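Local coordinates for hypothetical protein PA1234 (Pseudomonas aeruginosa, PDB 1Z6N), which is of unknown function but belongs to the thioredoxin family and binds a magnesium ion, with a CxxC pattern suggesting possible thiol-disulfide chemistry, at residues Cys69-Ala74 / Asp149-Ala154. Sequence-based numbering, arbitrary orientation.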
# COMPACT_ATOMS: atom_id res chain seq x y z
N CYS A 69 -1.58 6.15 -5.57
CA CYS A 69 -1.48 6.19 -4.11
C CYS A 69 -2.84 6.33 -3.45
O CYS A 69 -3.14 5.65 -2.47
CB CYS A 69 -0.58 7.34 -3.65
SG CYS A 69 1.15 7.08 -4.11
N GLN A 70 -3.68 7.22 -3.98
CA GLN A 70 -5.02 7.39 -3.40
C GLN A 70 -5.79 6.06 -3.36
O GLN A 70 -6.40 5.71 -2.35
CB GLN A 70 -5.83 8.44 -4.18
CG GLN A 70 -5.21 9.82 -4.15
CD GLN A 70 -5.72 10.70 -5.27
OE1 GLN A 70 -6.62 10.30 -6.04
NE2 GLN A 70 -5.16 11.90 -5.38
N ILE A 71 -5.73 5.34 -4.48
CA ILE A 71 -6.43 4.06 -4.64
C ILE A 71 -5.84 3.00 -3.73
O ILE A 71 -6.51 2.46 -2.87
CB ILE A 71 -6.38 3.60 -6.10
CG1 ILE A 71 -7.19 4.57 -6.98
CG2 ILE A 71 -6.93 2.17 -6.24
CD1 ILE A 71 -6.88 4.48 -8.47
N ASN A 72 -4.56 2.67 -3.94
CA ASN A 72 -4.05 1.48 -3.28
C ASN A 72 -3.78 1.69 -1.81
O ASN A 72 -3.88 0.75 -1.03
CB ASN A 72 -2.83 0.95 -4.01
CG ASN A 72 -3.16 0.56 -5.43
OD1 ASN A 72 -3.96 -0.35 -5.66
ND2 ASN A 72 -2.57 1.27 -6.39
N LEU A 73 -3.44 2.92 -1.42
CA LEU A 73 -3.22 3.16 -0.01
C LEU A 73 -4.53 3.25 0.77
O LEU A 73 -4.56 2.84 1.93
CB LEU A 73 -2.31 4.37 0.22
CG LEU A 73 -0.93 4.22 -0.42
CD1 LEU A 73 -0.07 5.46 -0.10
CD2 LEU A 73 -0.23 2.94 0.05
N ALA A 74 -5.61 3.73 0.13
CA ALA A 74 -6.92 3.62 0.79
C ALA A 74 -7.23 2.15 1.10
O ALA A 74 -7.74 1.82 2.18
CB ALA A 74 -8.02 4.23 -0.08
N ASP A 149 -12.23 -0.62 -8.95
CA ASP A 149 -12.72 -1.99 -9.04
C ASP A 149 -11.69 -3.05 -8.59
O ASP A 149 -12.03 -4.23 -8.50
CB ASP A 149 -13.27 -2.29 -10.44
CG ASP A 149 -14.51 -1.46 -10.77
OD1 ASP A 149 -15.14 -0.89 -9.85
OD2 ASP A 149 -14.87 -1.39 -11.96
N TYR A 150 -10.46 -2.63 -8.30
CA TYR A 150 -9.40 -3.55 -7.89
C TYR A 150 -8.81 -3.22 -6.51
O TYR A 150 -7.67 -3.57 -6.22
CB TYR A 150 -8.28 -3.57 -8.93
CG TYR A 150 -8.64 -4.18 -10.26
CD1 TYR A 150 -9.22 -3.42 -11.26
CD2 TYR A 150 -8.34 -5.52 -10.52
CE1 TYR A 150 -9.53 -3.96 -12.49
CE2 TYR A 150 -8.65 -6.09 -11.76
CZ TYR A 150 -9.25 -5.31 -12.74
OH TYR A 150 -9.55 -5.86 -13.96
N LEU A 151 -9.60 -2.56 -5.66
CA LEU A 151 -9.14 -2.25 -4.30
C LEU A 151 -8.80 -3.50 -3.50
O LEU A 151 -7.76 -3.55 -2.84
CB LEU A 151 -10.16 -1.41 -3.53
CG LEU A 151 -10.23 0.08 -3.84
CD1 LEU A 151 -9.14 0.88 -3.20
CD2 LEU A 151 -10.23 0.33 -5.31
N GLU A 152 -9.66 -4.51 -3.56
CA GLU A 152 -9.41 -5.74 -2.82
C GLU A 152 -8.10 -6.40 -3.26
O GLU A 152 -7.41 -7.03 -2.46
CB GLU A 152 -10.57 -6.71 -2.99
CG GLU A 152 -10.70 -7.25 -4.40
CD GLU A 152 -11.97 -8.03 -4.62
OE1 GLU A 152 -13.05 -7.55 -4.20
OE2 GLU A 152 -11.89 -9.12 -5.23
N HIS A 153 -7.76 -6.23 -4.54
CA HIS A 153 -6.56 -6.86 -5.12
C HIS A 153 -5.26 -6.30 -4.54
O HIS A 153 -4.26 -7.04 -4.45
CB HIS A 153 -6.54 -6.73 -6.65
CG HIS A 153 -7.74 -7.31 -7.33
ND1 HIS A 153 -8.99 -6.73 -7.24
CD2 HIS A 153 -7.87 -8.39 -8.12
CE1 HIS A 153 -9.85 -7.45 -7.94
NE2 HIS A 153 -9.20 -8.46 -8.49
N ALA A 154 -5.25 -5.02 -4.17
CA ALA A 154 -4.07 -4.45 -3.53
C ALA A 154 -3.82 -5.18 -2.21
O ALA A 154 -2.68 -5.53 -1.89
CB ALA A 154 -4.26 -2.94 -3.30
O HOH W 1 -6.49 -1.08 -6.65
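Leu151 and Ile71 meet in a buried contact between helices 67-82 and 151-164, with their side chains at about a right angle. The CG2 branch of Ile71, carried anti to its own backbone N (CG1 lies beside that N, chi1 -66°), comes within 3.9 Å of Leu151 CD2 and nearly as close to CD1. The other methyl of the leucine turns to the backbone: Leu151 CD1 sits 3.1 Å from Ile71 O, a tight approach of a methyl to a carbonyl oxygen. One turn further along helix 151-164, Ala154 points its CB at the neighbouring residue, Asn72, whose OD1 lies 3.5 Å away; the small methyl lets the backbones close to 5.9 Å between Asn72 CA and Ala154 CA.

No direct hydrogen bond spans the two segments, and a water does the polar work instead. It donates to Asn72 OD1 at 2.8 Å and, more weakly, to Tyr150 O, just before helix 151-164. Cys66, just ahead of helix 67-82, and Cys69 within it make a CxxC of thioredoxin type, so the contact packs the C-terminal helix against the helix that would carry a redox motif, if the pattern is functional here.

The second shell fixes the amide. Asn72 ND2 is hydrogen-bonded to Tyr145 OH of helix 139-146, which leaves OD1 turned to the water, while Pro131 touches the same side chain. Helix 23-39 borders the apolar pair, with Phe32 against Ile71 and Leu36 against Leu151.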